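Local structure of superoxide dismutase [Fe] (Sulfolobus acidocaldarius, 1B06) at residues 38-44 with 76-81; 84-90 with 165-170. The protein destroys superoxide radicals with one bound iron per subunit, converting two superoxide anions and two protons into hydrogen peroxide and dioxygen. One frame throughout, in Å; residues are numbered along the deposited sequence.

Interaction 1 (38-44 with 76-81)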
loop_
_atom_site.group_PDB
_atom_site.type_symbol
_atom_site.label_atom_id
_atom_site.label_comp_id
_atom_site.label_asym_id
_atom_site.label_seq_id
_atom_site.Cartn_x
_atom_site.Cartn_y
_atom_site.Cartn_z
ATOM N N HIS A 38 11.438 -14.813 -12.234
ATOM C CA HIS A 38 10.836 -14.258 -13.440
ATOM C C HIS A 38 9.863 -15.230 -14.102
ATOM O O HIS A 38 8.736 -14.864 -14.429
ATOM C CB HIS A 38 11.919 -13.838 -14.434
ATOM C CG HIS A 38 11.417 -12.956 -15.537
ATOM N ND1 HIS A 38 12.260 -12.326 -16.426
ATOM C CD2 HIS A 38 10.160 -12.625 -15.914
ATOM C CE1 HIS A 38 11.544 -11.647 -17.306
ATOM N NE2 HIS A 38 10.265 -11.812 -17.017
ATOM N N LYS A 39 10.291 -16.470 -14.299
ATOM C CA LYS A 39 9.428 -17.466 -14.918
ATOM C C LYS A 39 8.128 -17.593 -14.132
ATOM O O LYS A 39 7.054 -17.748 -14.699
ATOM C CB LYS A 39 10.132 -18.822 -14.951
ATOM C CG LYS A 39 9.266 -19.957 -15.465
ATOM C CD LYS A 39 9.868 -20.579 -16.719
ATOM C CE LYS A 39 10.509 -21.946 -16.438
ATOM N NZ LYS A 39 10.723 -22.219 -14.982
ATOM N N GLY A 40 8.238 -17.531 -12.814
ATOM C CA GLY A 40 7.065 -17.653 -11.972
ATOM C C GLY A 40 6.060 -16.532 -12.148
ATOM O O GLY A 40 4.856 -16.750 -12.017
ATOM N N TYR A 41 6.543 -15.329 -12.442
ATOM C CA TYR A 41 5.654 -14.186 -12.627
ATOM C C TYR A 41 4.878 -14.337 -13.926
ATOM O O TYR A 41 3.723 -13.941 -14.014
ATOM C CB TYR A 41 6.450 -12.876 -12.639
ATOM C CG TYR A 41 7.120 -12.531 -11.316
ATOM C CD1 TYR A 41 6.409 -12.572 -10.110
ATOM C CD2 TYR A 41 8.469 -12.172 -11.269
ATOM C CE1 TYR A 41 7.030 -12.267 -8.893
ATOM C CE2 TYR A 41 9.098 -11.867 -10.056
ATOM C CZ TYR A 41 8.376 -11.917 -8.877
ATOM O OH TYR A 41 9.008 -11.630 -7.688
ATOM N N VAL A 42 5.521 -14.911 -14.937
ATOM C CA VAL A 42 4.874 -15.117 -16.223
ATOM C C VAL A 42 3.802 -16.187 -16.059
ATOM O O VAL A 42 2.692 -16.046 -16.567
ATOM C CB VAL A 42 5.887 -15.572 -17.287
ATOM C CG1 VAL A 42 5.162 -16.003 -18.551
ATOM C CG2 VAL A 42 6.855 -14.441 -17.592
ATOM N N ASN A 43 4.134 -17.254 -15.339
ATOM C CA ASN A 43 3.185 -18.333 -15.111
ATOM C C ASN A 43 2.015 -17.832 -14.268
ATOM O O ASN A 43 0.859 -18.151 -14.546
ATOM C CB ASN A 43 3.857 -19.510 -14.394
ATOM C CG ASN A 43 4.744 -20.337 -15.318
ATOM O OD1 ASN A 43 5.627 -21.061 -14.855
ATOM N ND2 ASN A 43 4.514 -20.233 -16.625
ATOM N N GLY A 44 2.322 -17.051 -13.235
ATOM C CA GLY A 44 1.281 -16.523 -12.369
ATOM C C GLY A 44 0.325 -15.608 -13.111
ATOM O O GLY A 44 -0.888 -15.663 -12.921
ATOM N N PHE A 76 0.539 -7.479 -9.568
ATOM C CA PHE A 76 1.686 -8.089 -8.933
ATOM C C PHE A 76 2.514 -8.855 -9.961
ATOM O O PHE A 76 3.695 -8.559 -10.179
ATOM C CB PHE A 76 1.228 -9.038 -7.824
ATOM C CG PHE A 76 2.351 -9.795 -7.188
ATOM C CD1 PHE A 76 3.349 -9.120 -6.488
ATOM C CD2 PHE A 76 2.452 -11.172 -7.336
ATOM C CE1 PHE A 76 4.440 -9.807 -5.948
ATOM C CE2 PHE A 76 3.540 -11.873 -6.798
ATOM C CZ PHE A 76 4.535 -11.187 -6.105
ATOM N N ASN A 77 1.882 -9.825 -10.610
ATOM C CA ASN A 77 2.562 -10.655 -11.596
ATOM C C ASN A 77 2.960 -9.979 -12.903
ATOM O O ASN A 77 4.074 -10.173 -13.380
ATOM C CB ASN A 77 1.716 -11.889 -11.890
ATOM C CG ASN A 77 1.787 -12.909 -10.776
ATOM O OD1 ASN A 77 2.847 -13.456 -10.497
ATOM N ND2 ASN A 77 0.659 -13.167 -10.132
ATOM N N ILE A 78 2.065 -9.192 -13.493
ATOM C CA ILE A 78 2.391 -8.536 -14.755
ATOM C C ILE A 78 3.548 -7.552 -14.586
ATOM O O ILE A 78 4.434 -7.468 -15.439
ATOM C CB ILE A 78 1.165 -7.802 -15.344
ATOM C CG1 ILE A 78 0.040 -8.811 -15.609
ATOM C CG2 ILE A 78 1.549 -7.102 -16.647
ATOM C CD1 ILE A 78 -1.180 -8.224 -16.308
ATOM N N ASN A 79 3.533 -6.802 -13.488
ATOM C CA ASN A 79 4.601 -5.849 -13.214
ATOM C C ASN A 79 5.882 -6.629 -12.915
ATOM O O ASN A 79 6.967 -6.240 -13.342
ATOM C CB ASN A 79 4.234 -4.957 -12.020
ATOM C CG ASN A 79 3.515 -3.680 -12.444
ATOM O OD1 ASN A 79 4.022 -2.914 -13.264
ATOM N ND2 ASN A 79 2.328 -3.447 -11.883
ATOM N N GLY A 80 5.751 -7.733 -12.187
ATOM C CA GLY A 80 6.916 -8.538 -11.868
ATOM C C GLY A 80 7.628 -8.989 -13.133
ATOM O O GLY A 80 8.856 -8.972 -13.218
ATOM N N HIS A 81 6.846 -9.387 -14.128
ATOM C CA HIS A 81 7.385 -9.843 -15.401
ATOM C C HIS A 81 8.006 -8.688 -16.207
ATOM O O HIS A 81 9.185 -8.729 -16.572
ATOM C CB HIS A 81 6.264 -10.537 -16.200
ATOM C CG HIS A 81 6.426 -10.461 -17.687
ATOM N ND1 HIS A 81 7.519 -10.980 -18.346
ATOM C CD2 HIS A 81 5.627 -9.929 -18.644
ATOM C CE1 HIS A 81 7.389 -10.771 -19.643
ATOM N NE2 HIS A 81 6.250 -10.136 -19.851
#
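Start with Y41, the side chain that the other helix covers most, with 102 Å² of its surface buried here. Its CA-to-CB bond points at the neighbouring helix, and the m rotamer lays the ring along segment 76-81, over G80: the CA of G80 sits 4.2 Å from the ring centroid and nearly on its normal, a CH-pi contact. A side chain on G80 would run into the ring, since an ideal CB would lie only 2.9 Å from Y41 CG. The rim of the tyrosine also meets F76, whose t rotamer brings its ring in so that Y41 CE1 comes within 3.9 Å of F76 CZ, an offset edge-to-face pair with planes at 84°. The phenol OH is hydrogen-bonded to H155.

Beside it, N77 in m packs its CB 3.6 Å from Y41 O. The amide lies against G44, with N77 CG 3.9 Å from G44 C, while its ND2 returns to G73 O in its own helix. At the other end, H38 and H81 both adopt t and meet rim to rim, H38 NE2 and H81 ND1 sharing a 3.2 Å hydrogen bond whose donor is not fixed. Each imidazole has a second partner: W88 for H38, and E143 of the second subunit for H81. V42 closes the edge, its CG2 3.6 Å from H81 ND1.

The segment axes approach to 8.0 Å at 139°, and the nearest CA atoms are those of Y41 and N77, 4.8 Å apart. This is the antiparallel helix pair of the alpha-hairpin domain of iron/manganese superoxide dismutases, with Y41 reaching the edge of the iron site.

Interaction 2 (84-90 with 165-170); sequences HAIYWNN and VILIVD. With FE (Fe (III) ion), chain G.
A single ferric ion ties the two segments together: H84 NE2 binds FE at 2.2 Å and D170 OD2 at 1.9 Å. H84 NE2 and D170 OD2 stand 3.3 Å apart because both bind the metal. Water 2 binds FE at 2.1 Å, and H33 and H174 complete the site.

Residues 84-89 form the end of a helix, and N90 follows as a turn at phi/psi -83/3. Segment 165-170 turns a corner at I166 and L167, a classic beta bulge opposite L138; L167 to D170 are extended (phi/psi from -139/144 at L167 to -80/129 at D170). Helix and strand axes cross at 109°, 8.3 Å apart, with CA atoms closest at Y87-I168 (6.2 Å) and N90-L167 (6.8 Å).

H84 (chi1 -85°, chi2 88°) starts away from the strand, but its ring end swings back to the iron, with ND1 hydrogen-bonded to G80 O. D170 is t (chi1 -171°, chi2 -9°), its OD1 hydrogen-bonded to F172 N. Y87, in t, lays its ring under D170, whose CB lies 3.9 Å from the ring centroid, over the face; Y87 OH is hydrogen-bonded to Y187 OH. I86, in m, points at the strand, its CG2 3.9 Å from I168 CG2 and its CD1 4.1 Å from V165 CB. Water 1 donates to I168 O (2.8 Å) and, weakly, to N90 O (3.1 Å).

The arrangement is the iron site of the Fe/Mn superoxide dismutase fold, built between the alpha-hairpin and C-terminal domains.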
loop_
_atom_site.group_PDB
_atom_site.type_symbol
_atom_site.label_atom_id
_atom_site.label_comp_id
_atom_site.label_asym_id
_atom_site.label_seq_id
_atom_site.Cartn_x
_atom_site.Cartn_y
_atom_site.Cartn_z
ATOM N N HIS A 84 11.228 -7.142 -14.693
ATOM C CA HIS A 84 12.392 -8.013 -14.777
ATOM C C HIS A 84 12.915 -8.028 -16.209
ATOM O O HIS A 84 14.120 -8.105 -16.439
ATOM C CB HIS A 84 12.034 -9.430 -14.327
ATOM C CG HIS A 84 12.122 -9.618 -12.849
ATOM N ND1 HIS A 84 11.066 -9.358 -12.004
ATOM C CD2 HIS A 84 13.160 -9.969 -12.056
ATOM C CE1 HIS A 84 11.451 -9.535 -10.754
ATOM N NE2 HIS A 84 12.719 -9.906 -10.758
ATOM N N ALA A 85 11.999 -7.938 -17.167
ATOM C CA ALA A 85 12.363 -7.930 -18.574
ATOM C C ALA A 85 13.224 -6.708 -18.886
ATOM O O ALA A 85 14.168 -6.788 -19.669
ATOM C CB ALA A 85 11.114 -7.926 -19.432
ATOM N N ILE A 86 12.899 -5.574 -18.280
ATOM C CA ILE A 86 13.683 -4.363 -18.504
ATOM C C ILE A 86 15.033 -4.497 -17.792
ATOM O O ILE A 86 16.080 -4.156 -18.342
ATOM C CB ILE A 86 12.961 -3.120 -17.949
ATOM C CG1 ILE A 86 11.668 -2.877 -18.727
ATOM C CG2 ILE A 86 13.865 -1.902 -18.054
ATOM C CD1 ILE A 86 10.678 -1.983 -18.003
ATOM N N TYR A 87 14.981 -5.001 -16.563
ATOM C CA TYR A 87 16.154 -5.194 -15.716
ATOM C C TYR A 87 17.281 -5.968 -16.409
ATOM O O TYR A 87 18.434 -5.529 -16.400
ATOM C CB TYR A 87 15.716 -5.913 -14.438
ATOM C CG TYR A 87 16.797 -6.187 -13.415
ATOM C CD1 TYR A 87 17.601 -5.162 -12.915
ATOM C CD2 TYR A 87 16.975 -7.470 -12.904
ATOM C CE1 TYR A 87 18.561 -5.416 -11.917
ATOM C CE2 TYR A 87 17.923 -7.736 -11.913
ATOM C CZ TYR A 87 18.711 -6.709 -11.422
ATOM O OH TYR A 87 19.637 -6.982 -10.439
ATOM N N TRP A 88 16.951 -7.109 -17.015
ATOM C CA TRP A 88 17.956 -7.922 -17.700
ATOM C C TRP A 88 18.623 -7.148 -18.831
ATOM O O TRP A 88 19.835 -7.220 -19.008
ATOM C CB TRP A 88 17.341 -9.197 -18.283
ATOM C CG TRP A 88 16.578 -10.050 -17.306
ATOM C CD1 TRP A 88 15.356 -10.618 -17.508
ATOM C CD2 TRP A 88 16.990 -10.442 -15.988
ATOM N NE1 TRP A 88 14.976 -11.339 -16.402
ATOM C CE2 TRP A 88 15.958 -11.250 -15.454
ATOM C CE3 TRP A 88 18.126 -10.193 -15.207
ATOM C CZ2 TRP A 88 16.029 -11.810 -14.170
ATOM C CZ3 TRP A 88 18.195 -10.752 -13.927
ATOM C CH2 TRP A 88 17.151 -11.551 -13.426
ATOM N N ASN A 89 17.828 -6.409 -19.594
ATOM C CA ASN A 89 18.343 -5.636 -20.716
ATOM C C ASN A 89 19.040 -4.355 -20.282
ATOM O O ASN A 89 19.838 -3.788 -21.033
ATOM C CB ASN A 89 17.207 -5.288 -21.673
ATOM C CG ASN A 89 16.758 -6.476 -22.489
ATOM O OD1 ASN A 89 17.556 -7.099 -23.178
ATOM N ND2 ASN A 89 15.476 -6.798 -22.415
ATOM N N ASN A 90 18.739 -3.906 -19.069
ATOM C CA ASN A 90 19.318 -2.680 -18.536
ATOM C C ASN A 90 20.697 -2.916 -17.927
ATOM O O ASN A 90 21.303 -2.001 -17.372
ATOM C CB ASN A 90 18.378 -2.083 -17.486
ATOM C CG ASN A 90 18.475 -0.568 -17.398
ATOM O OD1 ASN A 90 18.396 0.143 -18.406
ATOM N ND2 ASN A 90 18.642 -0.065 -16.182
ATOM N N VAL A 165 10.424 3.617 -18.372
ATOM C CA VAL A 165 11.540 3.358 -17.480
ATOM C C VAL A 165 12.837 3.503 -18.270
ATOM O O VAL A 165 12.981 2.914 -19.335
ATOM C CB VAL A 165 11.444 1.933 -16.909
ATOM C CG1 VAL A 165 12.659 1.629 -16.055
ATOM C CG2 VAL A 165 10.164 1.789 -16.099
ATOM N N ILE A 166 13.773 4.292 -17.751
ATOM C CA ILE A 166 15.059 4.507 -18.419
ATOM C C ILE A 166 16.176 3.713 -17.734
ATOM O O ILE A 166 17.043 3.138 -18.398
ATOM C CB ILE A 166 15.454 6.006 -18.412
ATOM C CG1 ILE A 166 14.408 6.837 -19.156
ATOM C CG2 ILE A 166 16.821 6.192 -19.057
ATOM C CD1 ILE A 166 14.197 6.408 -20.600
ATOM N N LEU A 167 16.144 3.695 -16.402
ATOM C CA LEU A 167 17.134 2.996 -15.584
ATOM C C LEU A 167 16.406 2.297 -14.440
ATOM O O LEU A 167 15.436 2.827 -13.904
ATOM C CB LEU A 167 18.149 4.003 -15.026
ATOM C CG LEU A 167 19.367 3.458 -14.267
ATOM C CD1 LEU A 167 20.275 2.701 -15.217
ATOM C CD2 LEU A 167 20.124 4.615 -13.622
ATOM N N ILE A 168 16.868 1.113 -14.053
ATOM C CA ILE A 168 16.195 0.386 -12.986
ATOM C C ILE A 168 17.071 -0.600 -12.219
ATOM O O ILE A 168 17.936 -1.259 -12.794
ATOM C CB ILE A 168 14.990 -0.388 -13.557
ATOM C CG1 ILE A 168 14.201 -1.054 -12.428
ATOM C CG2 ILE A 168 15.476 -1.422 -14.561
ATOM C CD1 ILE A 168 12.780 -1.401 -12.811
ATOM N N VAL A 169 16.832 -0.697 -10.913
ATOM C CA VAL A 169 17.566 -1.622 -10.053
ATOM C C VAL A 169 16.585 -2.421 -9.223
ATOM O O VAL A 169 15.722 -1.846 -8.555
ATOM C CB VAL A 169 18.472 -0.921 -9.025
ATOM C CG1 VAL A 169 19.727 -1.731 -8.837
ATOM C CG2 VAL A 169 18.766 0.489 -9.441
ATOM N N ASP A 170 16.731 -3.739 -9.250
ATOM C CA ASP A 170 15.872 -4.626 -8.477
ATOM C C ASP A 170 16.399 -4.611 -7.053
ATOM O O ASP A 170 17.596 -4.812 -6.837
ATOM C CB ASP A 170 15.942 -6.050 -9.038
ATOM C CG ASP A 170 14.910 -6.980 -8.424
ATOM O OD1 ASP A 170 14.239 -6.606 -7.432
ATOM O OD2 ASP A 170 14.771 -8.106 -8.942
HETATM FE FE FE G . 13.768 -9.671 -8.846
HETATM O O HOH W 1 20.031 -2.011 -14.503
HETATM O O HOH W 2 12.182 -8.548 -8.110
#

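In the fold
Helix 67-89 serves both contacts, one after the other along its length. Interaction 1 pairs it with helix 27-57 inside the alpha-hairpin domain, its centre about 12 Å from the chain centre and only partly buried; interaction 2, its centre about 4 Å from that of the chain and wholly buried, joins it to strand 165-170 of the C-terminal domain. The first relies on aromatic rings, glycines and a histidine pair, the second on a metal bridge and aliphatic packing. They meet where H38 ND1 approaches W88 NE1 at 2.9 Å, probably a hydrogen bond, and where Y41 CE2 packs 3.4 Å from H84 CE1. Both also touch the second subunit.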